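Long-range contact in flavin reductase domain protein, FMN-binding (Shewanella baltica, PDB 3HMZ), which binds flavin mononucleotide and probably acts as an oxidoreductase of the flavin reductase type: residues A[12-17]-A[157-161]. Residues are numbered along the deposited sequence; the frame is centred on the assembly and turned at random. Where two conformers were deposited one is given.
Sequences NNIAAV and AWADT
Asn13 and Thr161 meet twice. The Thr161 amide points at Asn13 O with an N-H...O angle of 171°, while Thr161 OG1 donates to Asn13 OD1 at 2.9 Å, in the plane of the side-chain carbonyl and on a lone pair. Asn13 reaches it because CG lies anti to the backbone N (chi1 -178°), and Thr161 OG1 sits between its own backbone N and carbonyl carbon, which leaves CG2 against Ala15 CB at 3.4 Å, closer than usual for two carbons. With an alanine here instead of Thr161, Asn13 OD1 would probably lose this donor, its amide be freer to turn, and Ala15 CB lose its methyl neighbour. Beside them, the Asn12 amide and Asp160 carboxylate planes lie 29° apart without bonding directly; Lys178 binds Asn12 OD1 and forms a salt bridge with Asp160 OD2. A water links Asn13 N to Asp160 OD1. Farther along, Trp158 CD1 lies 3.7 Å from Ala16 CA, with Ala15 O at the ring edge, and Val17 CG2 meets Ala159 CB at 3.8 Å on the other face. Ala15 and Ala159 exchange both backbone bonds, as expected of an antiparallel ladder: here strand 14-16 pairs with the C-terminal end of strand 149-160 in the FMN-binding split barrel, away from the FMN site.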
loop_
_atom_site.group_PDB
_atom_site.type_symbol
_atom_site.label_atom_id
_atom_site.label_comp_id
_atom_site.label_asym_id
_atom_site.label_seq_id
_atom_site.Cartn_x
_atom_site.Cartn_y
_atom_site.Cartn_z
ATOM N N ASN A 12 -7.472 20.701 14.939
ATOM C CA ASN A 12 -6.757 19.465 15.203
ATOM C C ASN A 12 -5.398 19.820 15.800
ATOM O O ASN A 12 -4.775 20.826 15.416
ATOM C CB ASN A 12 -6.611 18.610 13.925
ATOM C CG ASN A 12 -7.954 18.089 13.396
ATOM O OD1 ASN A 12 -8.890 17.859 14.175
ATOM N ND2 ASN A 12 -8.051 17.892 12.074
ATOM N N ASN A 13 -4.989 19.039 16.790
ATOM C CA ASN A 13 -3.691 19.210 17.422
ATOM C C ASN A 13 -2.656 18.412 16.614
ATOM O O ASN A 13 -2.743 17.191 16.567
ATOM C CB ASN A 13 -3.766 18.647 18.828
ATOM C CG ASN A 13 -2.492 18.813 19.581
ATOM O OD1 ASN A 13 -1.842 17.825 19.954
ATOM N ND2 ASN A 13 -2.087 20.079 19.786
ATOM N N ILE A 14 -1.708 19.101 16.010
ATOM C CA ILE A 14 -0.633 18.497 15.194
ATOM C C ILE A 14 0.622 18.348 16.040
ATOM O O ILE A 14 1.030 19.304 16.731
ATOM C CB ILE A 14 -0.258 19.377 13.977
ATOM C CG1 ILE A 14 -1.450 19.522 13.027
ATOM C CG2 ILE A 14 0.955 18.788 13.207
ATOM C CD1 ILE A 14 -1.203 20.416 11.816
ATOM N N ALA A 15 1.240 17.172 15.984
ATOM C CA ALA A 15 2.505 16.909 16.646
ATOM C C ALA A 15 3.444 16.298 15.626
ATOM O O ALA A 15 3.004 15.631 14.674
ATOM C CB ALA A 15 2.313 15.938 17.827
ATOM N N ALA A 16 4.740 16.498 15.834
ATOM C CA ALA A 16 5.743 15.766 15.084
ATOM C C ALA A 16 5.635 14.261 15.436
ATOM O O ALA A 16 5.272 13.877 16.546
ATOM C CB ALA A 16 7.183 16.227 15.424
ATOM N N VAL A 17 5.956 13.464 14.443
ATOM C CA VAL A 17 6.054 12.012 14.556
ATOM C C VAL A 17 7.550 11.735 14.467
ATOM O O VAL A 17 8.188 12.075 13.471
ATOM C CB VAL A 17 5.307 11.275 13.436
ATOM C CG1 VAL A 17 5.601 9.752 13.422
ATOM C CG2 VAL A 17 3.787 11.547 13.549
ATOM N N ALA A 157 7.837 14.395 9.492
ATOM C CA ALA A 157 6.543 13.734 9.605
ATOM C C ALA A 157 5.772 14.319 10.759
ATOM O O ALA A 157 6.364 14.665 11.803
ATOM C CB ALA A 157 6.738 12.232 9.753
ATOM N N TRP A 158 4.449 14.447 10.582
ATOM C CA TRP A 158 3.557 15.040 11.582
ATOM C C TRP A 158 2.206 14.361 11.481
ATOM O O TRP A 158 1.863 13.806 10.446
ATOM C CB TRP A 158 3.368 16.563 11.341
ATOM C CG TRP A 158 4.645 17.320 11.197
ATOM C CD1 TRP A 158 5.321 17.975 12.188
ATOM C CD2 TRP A 158 5.450 17.444 10.021
ATOM N NE1 TRP A 158 6.456 18.555 11.702
ATOM C CE2 TRP A 158 6.567 18.258 10.367
ATOM C CE3 TRP A 158 5.324 17.003 8.705
ATOM C CZ2 TRP A 158 7.554 18.605 9.430
ATOM C CZ3 TRP A 158 6.298 17.375 7.769
ATOM C CH2 TRP A 158 7.408 18.161 8.148
ATOM N N ALA A 159 1.430 14.416 12.546
ATOM C CA ALA A 159 0.096 13.870 12.537
ATOM C C ALA A 159 -0.817 14.504 13.554
ATOM O O ALA A 159 -0.365 15.045 14.574
ATOM C CB ALA A 159 0.155 12.310 12.745
ATOM N N ASP A 160 -2.109 14.382 13.273
ATOM C CA ASP A 160 -3.183 14.792 14.187
ATOM C C ASP A 160 -3.170 13.821 15.361
ATOM O O ASP A 160 -3.476 12.633 15.185
ATOM C CB ASP A 160 -4.497 14.755 13.397
ATOM C CG ASP A 160 -5.703 15.011 14.204
ATOM O OD1 ASP A 160 -5.661 15.061 15.443
ATOM O OD2 ASP A 160 -6.750 15.149 13.524
ATOM N N THR A 161 -2.908 14.347 16.556
ATOM C CA THR A 161 -2.776 13.501 17.724
ATOM C C THR A 161 -4.049 12.801 18.156
ATOM O O THR A 161 -3.973 11.874 18.945
ATOM C CB THR A 161 -2.217 14.267 18.923
ATOM O OG1 THR A 161 -3.085 15.356 19.257
ATOM C CG2 THR A 161 -0.773 14.792 18.625
HETATM O O HOH W 1 -6.660 16.746 17.327
HETATM O O HOH W 2 9.783 13.906 12.230
#